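Local coordinates for replicase polyprotein 1a (Avian infectious bronchitis virus, PDB 3LD1), which is processed into the non-structural proteins of the coronavirus replicase and is represented by an nsp2 fragment whose own role is not established, at residues A[18-22]-A[85-91]; A[3-9]-A[59-65]; A[334-338]-A[350-355]; A[247-251]-A[322-327]; A[157-162]-A[208-214]. The protein carries 3 engineered substitutions. All coordinates share one frame; numbering follows the deposited sequence.

Contact 1: residues A[18-22]-A[85-91]; sequences ALFFY and LEDIFGV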
# COMPACT_ATOMS: atom_id res chain seq x y z
N ALA A 18 -8.28 26.26 4.09
CA ALA A 18 -8.22 27.38 3.13
C ALA A 18 -6.86 28.04 3.22
O ALA A 18 -6.30 28.37 2.19
CB ALA A 18 -9.28 28.37 3.34
N LEU A 19 -6.36 28.26 4.44
CA LEU A 19 -5.01 28.84 4.62
C LEU A 19 -4.05 27.94 3.85
O LEU A 19 -3.50 28.35 2.85
CB LEU A 19 -4.62 28.88 6.07
CG LEU A 19 -3.17 29.25 6.44
CD1 LEU A 19 -2.76 30.60 5.84
CD2 LEU A 19 -3.01 29.24 7.98
N PHE A 20 -3.90 26.69 4.25
CA PHE A 20 -2.95 25.81 3.54
C PHE A 20 -3.10 25.80 1.98
O PHE A 20 -2.14 25.64 1.23
CB PHE A 20 -3.00 24.35 4.05
CG PHE A 20 -1.93 23.44 3.40
CD1 PHE A 20 -0.58 23.57 3.75
CD2 PHE A 20 -2.29 22.51 2.41
CE1 PHE A 20 0.39 22.73 3.13
CE2 PHE A 20 -1.36 21.65 1.80
CZ PHE A 20 -0.02 21.76 2.12
N PHE A 21 -4.32 25.96 1.49
CA PHE A 21 -4.49 25.85 0.06
C PHE A 21 -3.96 27.02 -0.78
O PHE A 21 -4.23 27.10 -1.99
CB PHE A 21 -5.96 25.64 -0.19
CG PHE A 21 -6.40 24.27 0.12
CD1 PHE A 21 -5.46 23.22 0.16
CD2 PHE A 21 -7.77 23.98 0.29
CE1 PHE A 21 -5.90 21.90 0.43
CE2 PHE A 21 -8.21 22.66 0.58
CZ PHE A 21 -7.29 21.64 0.65
N TYR A 22 -3.23 27.95 -0.14
CA TYR A 22 -2.51 28.99 -0.88
C TYR A 22 -1.18 28.48 -1.35
O TYR A 22 -0.51 29.17 -2.10
CB TYR A 22 -2.26 30.21 0.00
CG TYR A 22 -3.42 31.14 0.05
CD1 TYR A 22 -3.35 32.41 -0.59
CD2 TYR A 22 -4.60 30.80 0.78
CE1 TYR A 22 -4.49 33.33 -0.55
CE2 TYR A 22 -5.71 31.70 0.84
CZ TYR A 22 -5.62 32.95 0.14
OH TYR A 22 -6.62 33.80 0.14
N LEU A 85 -8.86 36.27 5.58
CA LEU A 85 -7.77 35.64 4.94
C LEU A 85 -7.35 36.35 3.68
O LEU A 85 -6.16 36.59 3.48
CB LEU A 85 -8.23 34.24 4.58
CG LEU A 85 -7.24 33.18 4.21
CD1 LEU A 85 -6.39 32.84 5.36
CD2 LEU A 85 -8.03 31.98 3.91
N GLU A 86 -8.33 36.70 2.84
CA GLU A 86 -7.98 37.32 1.58
C GLU A 86 -7.41 38.70 1.83
O GLU A 86 -6.59 39.18 1.05
CB GLU A 86 -9.18 37.36 0.64
CG GLU A 86 -9.40 36.00 0.05
CD GLU A 86 -10.61 35.88 -0.82
OE1 GLU A 86 -11.27 36.88 -1.05
OE2 GLU A 86 -10.89 34.76 -1.30
N ASP A 87 -7.80 39.31 2.94
CA ASP A 87 -7.26 40.65 3.30
C ASP A 87 -5.79 40.62 3.57
O ASP A 87 -5.09 41.60 3.37
CB ASP A 87 -7.95 41.23 4.53
CG ASP A 87 -9.38 41.64 4.24
OD1 ASP A 87 -9.75 41.80 3.02
OD2 ASP A 87 -10.13 41.78 5.24
N ILE A 88 -5.33 39.47 4.03
CA ILE A 88 -3.95 39.31 4.35
C ILE A 88 -3.22 38.72 3.17
O ILE A 88 -2.16 39.25 2.82
CB ILE A 88 -3.79 38.36 5.49
CG1 ILE A 88 -4.33 38.94 6.83
CG2 ILE A 88 -2.36 37.85 5.52
CD1 ILE A 88 -4.46 37.88 7.85
N PHE A 89 -3.74 37.66 2.53
CA PHE A 89 -2.91 36.89 1.56
C PHE A 89 -3.15 37.21 0.10
O PHE A 89 -2.28 36.96 -0.77
CB PHE A 89 -2.98 35.38 1.79
CG PHE A 89 -2.38 34.93 3.11
CD1 PHE A 89 -3.12 34.94 4.27
CD2 PHE A 89 -1.08 34.47 3.17
CE1 PHE A 89 -2.60 34.56 5.50
CE2 PHE A 89 -0.52 34.06 4.41
CZ PHE A 89 -1.26 34.10 5.57
N GLY A 90 -4.28 37.85 -0.17
CA GLY A 90 -4.75 38.02 -1.53
C GLY A 90 -5.64 36.82 -1.77
O GLY A 90 -6.06 36.15 -0.83
N VAL A 91 -5.92 36.55 -3.04
CA VAL A 91 -6.90 35.59 -3.46
C VAL A 91 -6.13 34.39 -3.95
O VAL A 91 -5.10 34.53 -4.61
CB VAL A 91 -7.78 36.12 -4.61
CG1 VAL A 91 -8.82 35.04 -5.08
CG2 VAL A 91 -8.53 37.32 -4.15
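Leu-19, in the last turn of helix 13-20, and Tyr-22, just beyond its end, face Leu-85 and Phe-89 of helix 82-89, with the CA atoms of Leu-19 and Leu-85 7.3 Å apart. This is helix-to-helix packing in the N-terminal alpha/beta region, beside the sheet that holds strands 4-8 and 74-76. One branch of Leu-85 does much of the work: its CD2 meets Ala-18 CB at 3.9 Å and also lies against CE2 of Tyr-22. Leu-19 reaches the second helix with CD1, which comes within 3.8 Å of Phe-89 CZ. Its CG stands anti to the backbone N (chi1 171°), which carries this branch across to the aromatic ring. Phe-89 in turn leans on Tyr-22. The edge of its ring is directed at the tyrosine face in a tilted edge-to-face pair, with centroids 5.6 Å apart and planes at 50°, while its CB lies 3.5 Å from Tyr-22 CE1. Phe-59 meets the Phe-89 ring as well, so this aromatic group links the helix pair to the sheet. Glu-86 offers only its aliphatic part to the tyrosine; its carboxylate is engaged in a salt bridge with Arg-96. The helix gives way at Gly-90, which has positive phi, and the carbonyl there lies at the edge of the tyrosine ring, where Tyr-22 OH donates a 2.6 Å hydrogen bond to Gly-90 O.

Contact 2: residues A[3-9]-A[59-65]; sequences DVILVSK and FLLKGVD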
# COMPACT_ATOMS: atom_id res chain seq x y z
N ASP A 3 6.20 41.09 7.72
CA ASP A 3 5.08 40.74 8.62
C ASP A 3 5.00 39.25 8.86
O ASP A 3 4.96 38.44 7.90
CB ASP A 3 3.74 41.18 8.09
CG ASP A 3 3.56 42.65 8.17
OD1 ASP A 3 4.57 43.36 8.36
OD2 ASP A 3 2.40 43.09 8.04
N VAL A 4 4.97 38.93 10.14
CA VAL A 4 4.81 37.55 10.58
C VAL A 4 3.30 37.38 10.89
O VAL A 4 2.79 38.03 11.80
CB VAL A 4 5.74 37.23 11.78
CG1 VAL A 4 5.81 35.74 12.01
CG2 VAL A 4 7.15 37.80 11.53
N ILE A 5 2.60 36.56 10.10
CA ILE A 5 1.17 36.35 10.32
C ILE A 5 0.96 35.40 11.52
O ILE A 5 1.39 34.26 11.51
CB ILE A 5 0.43 35.90 9.01
CG1 ILE A 5 0.53 37.02 7.95
CG2 ILE A 5 -1.06 35.51 9.29
CD1 ILE A 5 1.74 36.89 7.09
N LEU A 6 0.32 35.91 12.56
CA LEU A 6 0.04 35.08 13.71
C LEU A 6 -1.24 34.21 13.56
O LEU A 6 -2.34 34.74 13.51
CB LEU A 6 -0.02 35.91 15.00
CG LEU A 6 1.17 36.89 15.24
CD1 LEU A 6 0.78 37.75 16.46
CD2 LEU A 6 2.60 36.19 15.38
N VAL A 7 -1.10 32.88 13.46
CA VAL A 7 -2.29 32.11 13.23
C VAL A 7 -2.59 31.18 14.36
O VAL A 7 -1.80 30.30 14.72
CB VAL A 7 -2.44 31.50 11.79
CG1 VAL A 7 -1.20 31.68 10.93
CG2 VAL A 7 -2.90 30.13 11.87
N SER A 8 -3.75 31.48 14.95
CA SER A 8 -4.30 30.75 16.02
C SER A 8 -4.25 29.22 15.82
O SER A 8 -4.80 28.67 14.87
CB SER A 8 -5.71 31.20 16.16
OG SER A 8 -6.03 31.05 17.48
N LYS A 9 -3.53 28.58 16.73
CA LYS A 9 -3.31 27.14 16.72
C LYS A 9 -4.61 26.34 16.65
O LYS A 9 -4.61 25.24 16.06
CB LYS A 9 -2.48 26.71 17.96
CG LYS A 9 -0.97 27.00 17.86
CD LYS A 9 -0.24 27.06 19.22
CE LYS A 9 1.05 26.26 19.17
NZ LYS A 9 1.89 26.94 20.07
N PHE A 59 5.20 34.00 2.62
CA PHE A 59 4.85 34.70 3.88
C PHE A 59 5.51 33.97 4.99
O PHE A 59 5.99 32.82 4.82
CB PHE A 59 3.34 34.80 4.18
CG PHE A 59 2.54 35.60 3.15
CD1 PHE A 59 2.02 36.84 3.47
CD2 PHE A 59 2.26 35.06 1.87
CE1 PHE A 59 1.25 37.55 2.52
CE2 PHE A 59 1.51 35.75 0.92
CZ PHE A 59 0.99 37.00 1.24
N LEU A 60 5.54 34.64 6.13
CA LEU A 60 5.97 34.00 7.34
C LEU A 60 4.74 33.85 8.26
O LEU A 60 3.95 34.82 8.41
CB LEU A 60 7.02 34.86 8.03
CG LEU A 60 8.14 35.49 7.19
CD1 LEU A 60 9.07 36.28 8.16
CD2 LEU A 60 8.92 34.49 6.27
N LEU A 61 4.61 32.65 8.88
CA LEU A 61 3.54 32.37 9.85
C LEU A 61 4.08 31.99 11.21
O LEU A 61 5.21 31.57 11.33
CB LEU A 61 2.56 31.28 9.36
CG LEU A 61 2.07 31.29 7.90
CD1 LEU A 61 1.68 29.93 7.38
CD2 LEU A 61 0.96 32.24 7.70
N LYS A 62 3.23 32.11 12.20
CA LYS A 62 3.51 31.71 13.55
C LYS A 62 2.21 31.29 14.31
O LYS A 62 1.29 32.12 14.51
CB LYS A 62 4.10 32.91 14.27
CG LYS A 62 4.76 32.54 15.57
CD LYS A 62 4.89 33.75 16.46
CE LYS A 62 5.85 33.47 17.54
NZ LYS A 62 7.15 33.86 16.95
N GLY A 63 2.14 30.02 14.71
CA GLY A 63 0.98 29.56 15.44
C GLY A 63 0.99 30.16 16.82
O GLY A 63 2.04 30.19 17.48
N VAL A 64 -0.16 30.63 17.29
CA VAL A 64 -0.24 31.09 18.67
C VAL A 64 -1.49 30.64 19.39
O VAL A 64 -2.43 30.10 18.80
CB VAL A 64 -0.18 32.61 18.78
CG1 VAL A 64 1.15 33.15 18.18
CG2 VAL A 64 -1.47 33.23 18.13
N ASP A 65 -1.47 30.87 20.70
CA ASP A 65 -2.66 30.66 21.52
C ASP A 65 -3.03 32.06 21.98
O ASP A 65 -3.42 32.89 21.17
CB ASP A 65 -2.39 29.70 22.69
CG ASP A 65 -2.13 28.23 22.25
OD1 ASP A 65 -2.73 27.70 21.27
OD2 ASP A 65 -1.32 27.56 22.93
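Ile-5 and Leu-61 are neighbours in the parallel pairing of strands 4-8 and 57-64, at the middle of a four-stranded mixed sheet. The backbone ladder rises from Ile-5 N, bonded to Leu-60 O at 2.8 Å, through the bonds of Lys-62 N to Ile-5 O, Val-7 N to Lys-62 O and Val-64 N to Val-7 O, and finishes with Lys-9 N on Val-64 O. This last bond is nearly straight, whereas the donor to Val-7 O stands well above the carbonyl plane. On one face, Leu-61 puts CD2 3.9 Å from both Ile-5 CB and Val-7 CG1. The longer branch of Ile-5 reaches Phe-59: CG1 is anti to the carbonyl carbon (chi1 -63°), and Ile-5 CD1 comes within 3.6 Å of Phe-59 CD1. These residues form the helix-covered side of the sheet, since Ile-5 and Leu-61 touch Phe-89, Leu-61 also touches Phe-40, and Val-7 rests on Leu-44 of helix 30-46. Strands 50-54 and 74-76 flank the pair. The reverse face carries Val-4, Leu-60, Leu-6, Lys-62, Ser-8 and Val-64. Here Leu-6 and Lys-62 run alongside each other in the same direction, with Leu-6 CD2 3.5 Å from the aliphatic Lys-62 CD, while Ser-8 OG turns to Asp-10. Past the ladder, Lys-9 lays CD 3.3 Å from Asp-65 OD1, yet its NZ stays 4.3 Å from Asp-65 OD2, beyond salt-bridge range.

Contact 3: residues A[334-338]-A[350-355]; sequences DRFYA and VHCCER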
# COMPACT_ATOMS: atom_id res chain seq x y z
N ASP A 334 27.85 -35.32 5.09
CA ASP A 334 27.66 -36.70 4.56
C ASP A 334 26.24 -36.87 4.08
O ASP A 334 25.94 -37.91 3.48
CB ASP A 334 27.99 -37.82 5.56
CG ASP A 334 29.01 -37.40 6.66
OD1 ASP A 334 28.69 -37.69 7.85
OD2 ASP A 334 30.09 -36.79 6.36
N ARG A 335 25.41 -35.85 4.34
CA ARG A 335 23.96 -35.87 4.14
C ARG A 335 23.48 -35.19 2.85
O ARG A 335 24.10 -34.26 2.35
CB ARG A 335 23.29 -35.12 5.28
CG ARG A 335 23.83 -35.45 6.63
CD ARG A 335 23.05 -36.57 7.18
NE ARG A 335 21.67 -36.14 7.14
CZ ARG A 335 21.08 -35.36 8.04
NH1 ARG A 335 21.75 -34.91 9.11
NH2 ARG A 335 19.81 -35.03 7.87
N PHE A 336 22.30 -35.60 2.39
CA PHE A 336 21.70 -35.02 1.22
C PHE A 336 20.44 -34.28 1.49
O PHE A 336 19.68 -34.58 2.41
CB PHE A 336 21.40 -36.08 0.21
CG PHE A 336 22.59 -36.58 -0.52
CD1 PHE A 336 23.25 -37.75 -0.10
CD2 PHE A 336 23.08 -35.88 -1.62
CE1 PHE A 336 24.40 -38.24 -0.79
CE2 PHE A 336 24.26 -36.35 -2.33
CZ PHE A 336 24.92 -37.54 -1.92
N TYR A 337 20.19 -33.32 0.61
CA TYR A 337 18.96 -32.59 0.68
C TYR A 337 18.30 -32.25 -0.67
O TYR A 337 18.93 -32.28 -1.73
CB TYR A 337 19.19 -31.34 1.47
CG TYR A 337 19.79 -31.62 2.78
CD1 TYR A 337 21.19 -31.66 2.93
CD2 TYR A 337 18.99 -31.78 3.93
CE1 TYR A 337 21.77 -31.85 4.17
CE2 TYR A 337 19.57 -31.98 5.16
CZ TYR A 337 20.96 -32.00 5.26
OH TYR A 337 21.58 -32.20 6.47
N ALA A 338 17.00 -31.96 -0.60
CA ALA A 338 16.29 -31.57 -1.80
C ALA A 338 15.58 -30.24 -1.59
O ALA A 338 15.19 -29.88 -0.44
CB ALA A 338 15.28 -32.62 -2.19
N VAL A 350 13.68 -26.61 2.25
CA VAL A 350 14.60 -27.71 2.23
C VAL A 350 14.01 -28.96 2.89
O VAL A 350 13.57 -28.90 4.01
CB VAL A 350 15.95 -27.32 2.86
CG1 VAL A 350 16.93 -28.51 2.72
CG2 VAL A 350 16.56 -26.13 2.16
N HIS A 351 14.01 -30.09 2.17
CA HIS A 351 13.67 -31.39 2.75
C HIS A 351 14.87 -32.37 2.84
O HIS A 351 15.77 -32.34 2.00
CB HIS A 351 12.50 -32.01 1.98
CG HIS A 351 11.20 -31.26 2.13
ND1 HIS A 351 11.04 -29.95 1.73
CD2 HIS A 351 9.98 -31.65 2.62
CE1 HIS A 351 9.79 -29.56 1.98
NE2 HIS A 351 9.14 -30.56 2.55
N CYS A 352 14.89 -33.26 3.83
CA CYS A 352 15.94 -34.25 3.93
C CYS A 352 15.77 -35.33 2.91
O CYS A 352 14.62 -35.69 2.55
CB CYS A 352 15.90 -34.94 5.27
SG CYS A 352 16.00 -33.82 6.64
N CYS A 353 16.93 -35.86 2.50
CA CYS A 353 17.03 -37.07 1.65
C CYS A 353 17.90 -38.24 2.23
O CYS A 353 18.80 -38.04 3.06
CB CYS A 353 17.61 -36.65 0.27
SG CYS A 353 16.47 -35.63 -0.79
N GLU A 354 17.64 -39.46 1.75
CA GLU A 354 18.48 -40.64 2.08
C GLU A 354 18.97 -41.14 0.78
O GLU A 354 18.20 -41.16 -0.20
CB GLU A 354 17.59 -41.77 2.51
CG GLU A 354 17.87 -42.38 3.80
CD GLU A 354 16.56 -42.94 4.30
OE1 GLU A 354 16.12 -42.57 5.41
OE2 GLU A 354 15.94 -43.68 3.51
N ARG A 355 20.20 -41.62 0.77
CA ARG A 355 20.65 -42.39 -0.38
C ARG A 355 19.91 -43.74 -0.38
O ARG A 355 19.66 -44.31 0.70
CB ARG A 355 22.17 -42.56 -0.36
CG ARG A 355 22.79 -42.61 -1.76
CD ARG A 355 24.29 -42.82 -1.62
NE ARG A 355 24.75 -42.10 -0.42
CZ ARG A 355 25.95 -41.53 -0.29
NH1 ARG A 355 26.84 -41.60 -1.28
NH2 ARG A 355 26.23 -40.89 0.86
O HOH W 1 18.95 -35.85 5.19
O HOH W 2 21.36 -37.74 3.06
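Ala-338 and Cys-353 form the close-packed part of this contact, with Ala-338 CB only 3.5 Å from Cys-353 SG. The sulfur is brought over the neighbouring strand because it sits beside its own backbone N, anti to the carbonyl carbon (chi1 -70°). On the same face Phe-336 CB touches Cys-353 CB at 3.8 Å, and Met-250 covers Ala-338. The two backbone bonds between Ala-338 and His-351, one in each direction, hold this end firmly; a third, Cys-353 N to Phe-336 O, is 3.0 Å long. Tyr-337 lies beside its partner Cys-352 with CB against Val-350 CG1 (3.8 Å), and its ring also meets that of Phe-330. Toward Asp-334 and Arg-355 the strands separate. On the solvent side, water 1 links the Arg-335 side chain to the other strand, accepting from Arg-335 NH2 and donating to Cys-353 O at 3.1 Å. The Arg-335 guanidinium also has the hydroxyl of Tyr-337 above the centre of one face. Near the outer end, Phe-336 points its ring edge at one face of the Arg-355 guanidinium: CE1 is 3.6 Å from Arg-355 NH2, and the planes are almost perpendicular at 89°. A well-bonded stem that opens toward exposed, charged ends belongs here to an antiparallel beta hairpin, built from strands 335-342 and 345-355 within the C-terminal mixed sheet.

Contact 4: residues A[247-251]-A[322-327]; sequences NGFMG and LGGHLC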
# COMPACT_ATOMS: atom_id res chain seq x y z
N ASN A 247 -2.68 -28.51 1.36
CA ASN A 247 -1.26 -28.81 1.30
C ASN A 247 -0.83 -29.77 0.17
O ASN A 247 -1.58 -30.66 -0.21
CB ASN A 247 -0.83 -29.37 2.63
CG ASN A 247 -0.68 -28.28 3.70
OD1 ASN A 247 -0.91 -27.10 3.44
ND2 ASN A 247 -0.23 -28.68 4.90
N GLY A 248 0.37 -29.57 -0.39
CA GLY A 248 0.77 -30.18 -1.67
C GLY A 248 2.25 -30.57 -1.64
O GLY A 248 2.87 -30.72 -0.56
N PHE A 249 2.85 -30.73 -2.82
CA PHE A 249 4.23 -31.20 -2.84
C PHE A 249 5.23 -30.30 -2.06
O PHE A 249 5.17 -29.11 -2.17
CB PHE A 249 4.68 -31.39 -4.28
CG PHE A 249 6.07 -31.88 -4.40
CD1 PHE A 249 6.36 -33.22 -4.23
CD2 PHE A 249 7.10 -31.00 -4.65
CE1 PHE A 249 7.61 -33.66 -4.33
CE2 PHE A 249 8.40 -31.45 -4.77
CZ PHE A 249 8.65 -32.77 -4.63
N MET A 250 6.09 -30.89 -1.25
CA MET A 250 7.10 -30.26 -0.36
C MET A 250 6.54 -29.17 0.54
O MET A 250 7.27 -28.27 0.98
CB MET A 250 8.31 -29.71 -1.14
CG MET A 250 9.28 -30.71 -1.64
SD MET A 250 10.73 -29.89 -2.30
CE MET A 250 11.92 -31.20 -2.44
N GLY A 251 5.25 -29.20 0.78
CA GLY A 251 4.71 -28.45 1.88
C GLY A 251 4.16 -27.15 1.43
O GLY A 251 4.00 -26.24 2.23
N LEU A 322 11.98 -36.05 -7.94
CA LEU A 322 11.41 -36.59 -6.70
C LEU A 322 9.91 -36.41 -6.64
O LEU A 322 9.37 -35.36 -7.09
CB LEU A 322 12.08 -35.95 -5.49
CG LEU A 322 13.63 -35.94 -5.57
CD1 LEU A 322 14.21 -35.08 -4.44
CD2 LEU A 322 14.19 -37.32 -5.44
N GLY A 323 9.20 -37.44 -6.18
CA GLY A 323 7.75 -37.39 -6.21
C GLY A 323 7.24 -36.81 -7.53
O GLY A 323 6.33 -36.04 -7.55
N GLY A 324 7.88 -37.14 -8.63
CA GLY A 324 7.40 -36.73 -9.95
C GLY A 324 7.71 -35.32 -10.35
O GLY A 324 7.24 -34.90 -11.41
N HIS A 325 8.47 -34.61 -9.52
CA HIS A 325 8.83 -33.20 -9.72
C HIS A 325 10.34 -33.03 -9.82
O HIS A 325 11.11 -33.58 -8.97
CB HIS A 325 8.48 -32.38 -8.48
CG HIS A 325 7.02 -32.21 -8.26
ND1 HIS A 325 6.26 -33.17 -7.62
CD2 HIS A 325 6.18 -31.20 -8.58
CE1 HIS A 325 5.00 -32.77 -7.58
NE2 HIS A 325 4.92 -31.60 -8.19
N LEU A 326 10.75 -32.15 -10.73
CA LEU A 326 12.16 -31.85 -10.93
C LEU A 326 12.62 -30.96 -9.81
O LEU A 326 12.16 -29.80 -9.69
CB LEU A 326 12.41 -31.14 -12.23
CG LEU A 326 13.58 -31.55 -13.12
CD1 LEU A 326 14.06 -30.35 -13.94
CD2 LEU A 326 14.75 -32.17 -12.39
N CYS A 327 13.47 -31.52 -8.94
CA CYS A 327 13.93 -30.79 -7.79
C CYS A 327 15.43 -30.54 -7.88
O CYS A 327 16.11 -31.04 -8.76
CB CYS A 327 13.62 -31.55 -6.51
SG CYS A 327 11.91 -31.82 -6.12
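Phe-249 lies flat against His-325 in a face-to-face stack, its ring centroid 3.8 Å from that of the imidazole and the planes 19° apart. Phe-249, which loses more surface than any other residue here, extends from its loop with CG anti to the backbone N (chi1 -180°), and this throws the ring over the histidine. His-325 ND1 sits above the middle of the phenyl face, 3.4 Å from Phe-249 CD1, while His-325 CB covers the same ring in a CH-pi contact. Cys-327 closes the edge: its SG lies near the ring plane, 3.7 Å from Phe-249 CZ, as a sulfur-aromatic contact. Cys-327 SG also lies 3.7 Å from Met-250 CE, the methyl end of that side chain, so the sulfur joins both loop residues. His-325 and Cys-327 point the same way because they are alternate residues of strand 325-332. That strand leaves a type I' turn, Leu-322 to His-325, the tight reversal of a hairpin with strand 316-322. Phe-282 also meets the histidine ring. Within the turn, His-325 ND1 donates a 2.9 Å hydrogen bond to Gly-323 O, approaching from above the carbonyl plane. ND1 therefore carries a proton, and the bond probably fixes the imidazole rotation, leaving dispersion and sulfur contacts to join the loop to the hairpin.

Contact 5: residues A[157-162]-A[208-214]; sequences KVMDAL and CAKSITV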
# COMPACT_ATOMS: atom_id res chain seq x y z
N LYS A 157 -3.74 -0.89 -9.39
CA LYS A 157 -2.35 -1.26 -9.19
C LYS A 157 -2.18 -2.68 -8.59
O LYS A 157 -1.12 -3.30 -8.77
CB LYS A 157 -1.64 -0.25 -8.28
CG LYS A 157 -1.64 1.23 -8.77
CD LYS A 157 -0.87 2.18 -7.78
CE LYS A 157 -0.79 3.61 -8.29
NZ LYS A 157 0.13 4.34 -7.43
N VAL A 158 -3.20 -3.18 -7.88
CA VAL A 158 -3.12 -4.49 -7.21
C VAL A 158 -3.17 -5.60 -8.24
O VAL A 158 -2.20 -6.36 -8.38
CB VAL A 158 -4.16 -4.65 -6.08
CG1 VAL A 158 -4.30 -6.05 -5.70
CG2 VAL A 158 -3.75 -3.89 -4.87
N MET A 159 -4.27 -5.69 -8.99
CA MET A 159 -4.29 -6.54 -10.16
C MET A 159 -3.00 -6.41 -10.98
O MET A 159 -2.36 -7.42 -11.28
CB MET A 159 -5.52 -6.27 -11.03
CG MET A 159 -6.04 -4.84 -10.90
SD MET A 159 -7.09 -4.10 -12.23
CE MET A 159 -5.93 -3.79 -13.62
N ASP A 160 -2.57 -5.20 -11.33
CA ASP A 160 -1.40 -5.12 -12.21
C ASP A 160 -0.23 -5.90 -11.63
O ASP A 160 0.22 -6.85 -12.25
CB ASP A 160 -1.04 -3.68 -12.65
CG ASP A 160 -2.05 -3.11 -13.74
OD1 ASP A 160 -3.00 -3.87 -14.16
OD2 ASP A 160 -1.88 -1.91 -14.16
N ALA A 161 0.21 -5.53 -10.43
CA ALA A 161 1.17 -6.31 -9.66
C ALA A 161 0.94 -7.84 -9.68
O ALA A 161 1.90 -8.60 -9.84
CB ALA A 161 1.23 -5.80 -8.22
N LEU A 162 -0.29 -8.30 -9.53
CA LEU A 162 -0.59 -9.73 -9.52
C LEU A 162 -0.51 -10.38 -10.90
O LEU A 162 -0.68 -11.61 -11.04
CB LEU A 162 -2.02 -9.93 -9.02
CG LEU A 162 -2.46 -9.61 -7.59
CD1 LEU A 162 -3.95 -9.89 -7.48
CD2 LEU A 162 -1.70 -10.45 -6.56
N CYS A 208 1.11 3.70 0.10
CA CYS A 208 1.13 3.00 -1.10
C CYS A 208 0.89 3.85 -2.31
O CYS A 208 0.66 3.33 -3.40
CB CYS A 208 0.26 1.80 -0.99
SG CYS A 208 -1.42 2.11 -0.88
N ALA A 209 1.00 5.17 -2.12
CA ALA A 209 0.95 6.06 -3.25
C ALA A 209 1.90 5.57 -4.33
O ALA A 209 1.52 5.52 -5.52
CB ALA A 209 1.35 7.46 -2.82
N LYS A 210 3.13 5.20 -3.90
CA LYS A 210 4.30 5.13 -4.79
C LYS A 210 4.31 3.85 -5.65
O LYS A 210 4.40 3.91 -6.86
CB LYS A 210 5.61 5.23 -3.97
CG LYS A 210 6.62 6.28 -4.47
CD LYS A 210 6.55 7.56 -3.62
CE LYS A 210 7.43 8.72 -4.20
NZ LYS A 210 6.95 10.14 -3.87
N SER A 211 4.21 2.67 -5.03
CA SER A 211 4.22 1.39 -5.78
C SER A 211 3.40 0.42 -4.99
O SER A 211 3.15 0.64 -3.78
CB SER A 211 5.64 0.87 -5.79
OG SER A 211 6.13 1.05 -4.46
N ILE A 212 2.98 -0.65 -5.63
CA ILE A 212 2.39 -1.79 -4.90
C ILE A 212 3.26 -3.00 -5.23
O ILE A 212 3.41 -3.32 -6.41
CB ILE A 212 0.85 -1.95 -5.25
CG1 ILE A 212 -0.03 -1.34 -4.15
CG2 ILE A 212 0.41 -3.40 -5.49
CD1 ILE A 212 -0.06 0.13 -4.13
N THR A 213 3.85 -3.62 -4.19
CA THR A 213 4.75 -4.79 -4.32
C THR A 213 4.12 -5.97 -3.68
O THR A 213 3.98 -6.00 -2.44
CB THR A 213 6.06 -4.62 -3.51
OG1 THR A 213 6.42 -3.27 -3.51
CG2 THR A 213 7.23 -5.45 -4.11
N VAL A 214 3.79 -6.96 -4.50
CA VAL A 214 3.34 -8.26 -4.01
C VAL A 214 4.52 -9.25 -3.74
O VAL A 214 5.43 -9.38 -4.56
CB VAL A 214 2.37 -8.83 -5.02
CG1 VAL A 214 2.05 -10.27 -4.76
CG2 VAL A 214 1.04 -8.00 -4.97
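Ala-161 and Ile-212 lead the apolar part of this contact, where the last turns of helix 140-162 pack on the irregular segment 208-214. Ile-212 CG2 sits 3.7 Å from Ala-161 CB and reaches across to Val-158 CG2 at 4.2 Å, lying against the side of the helix. Val-214, where strand 214-217 begins, adds the second point: its CG2, beside the backbone N, touches Ala-161 CB at 3.9 Å and Leu-162 CD2 at 4.0 Å. The Leu-162 and Val-214 side chains meet there at about a right angle. Leu-162 also rests on Phe-170, and Val-214 on Leu-221 and Val-223, so these contacts join the helical middle of the molecule to the strands that follow. The polar part rests on Lys-157. Its chain runs fully extended beyond CG (chi2 -179°) and brings NZ 2.6 Å from Ala-209 O, though at an angle too poor for a hydrogen bond. Cys-208 O and Lys-210 O lie farther from Lys-157 NZ, at 4.2 and 4.3 Å. Attachment thus depends mainly on van der Waals contact, to which the ammonium group probably adds electrostatic attraction toward carbonyl oxygens of the loop leaving helix 194-207.

From the N terminus, contact 2 opens first with strand 4-8, and contact 1 opens at 18-22 before contact 2 closes at 59-65; contact 1 then closes at 85-91. The two therefore cross, and they touch through Phe-89 and Ile-88, uniting sheet and helices in one N-terminal unit. Contact 5 follows separately, returning the chain from 208-214 to helix 140-162 near the centre of the molecule. Contact 4 closes the long helix-free excursion, half of it strand, from 247-251 to 322-327, and contact 3 then closes a local hairpin. These last two, in series, meet through Met-250 and Ala-338. Contacts 1 and 3, with centres about 73 Å apart, mark opposite sides of the elongated chain.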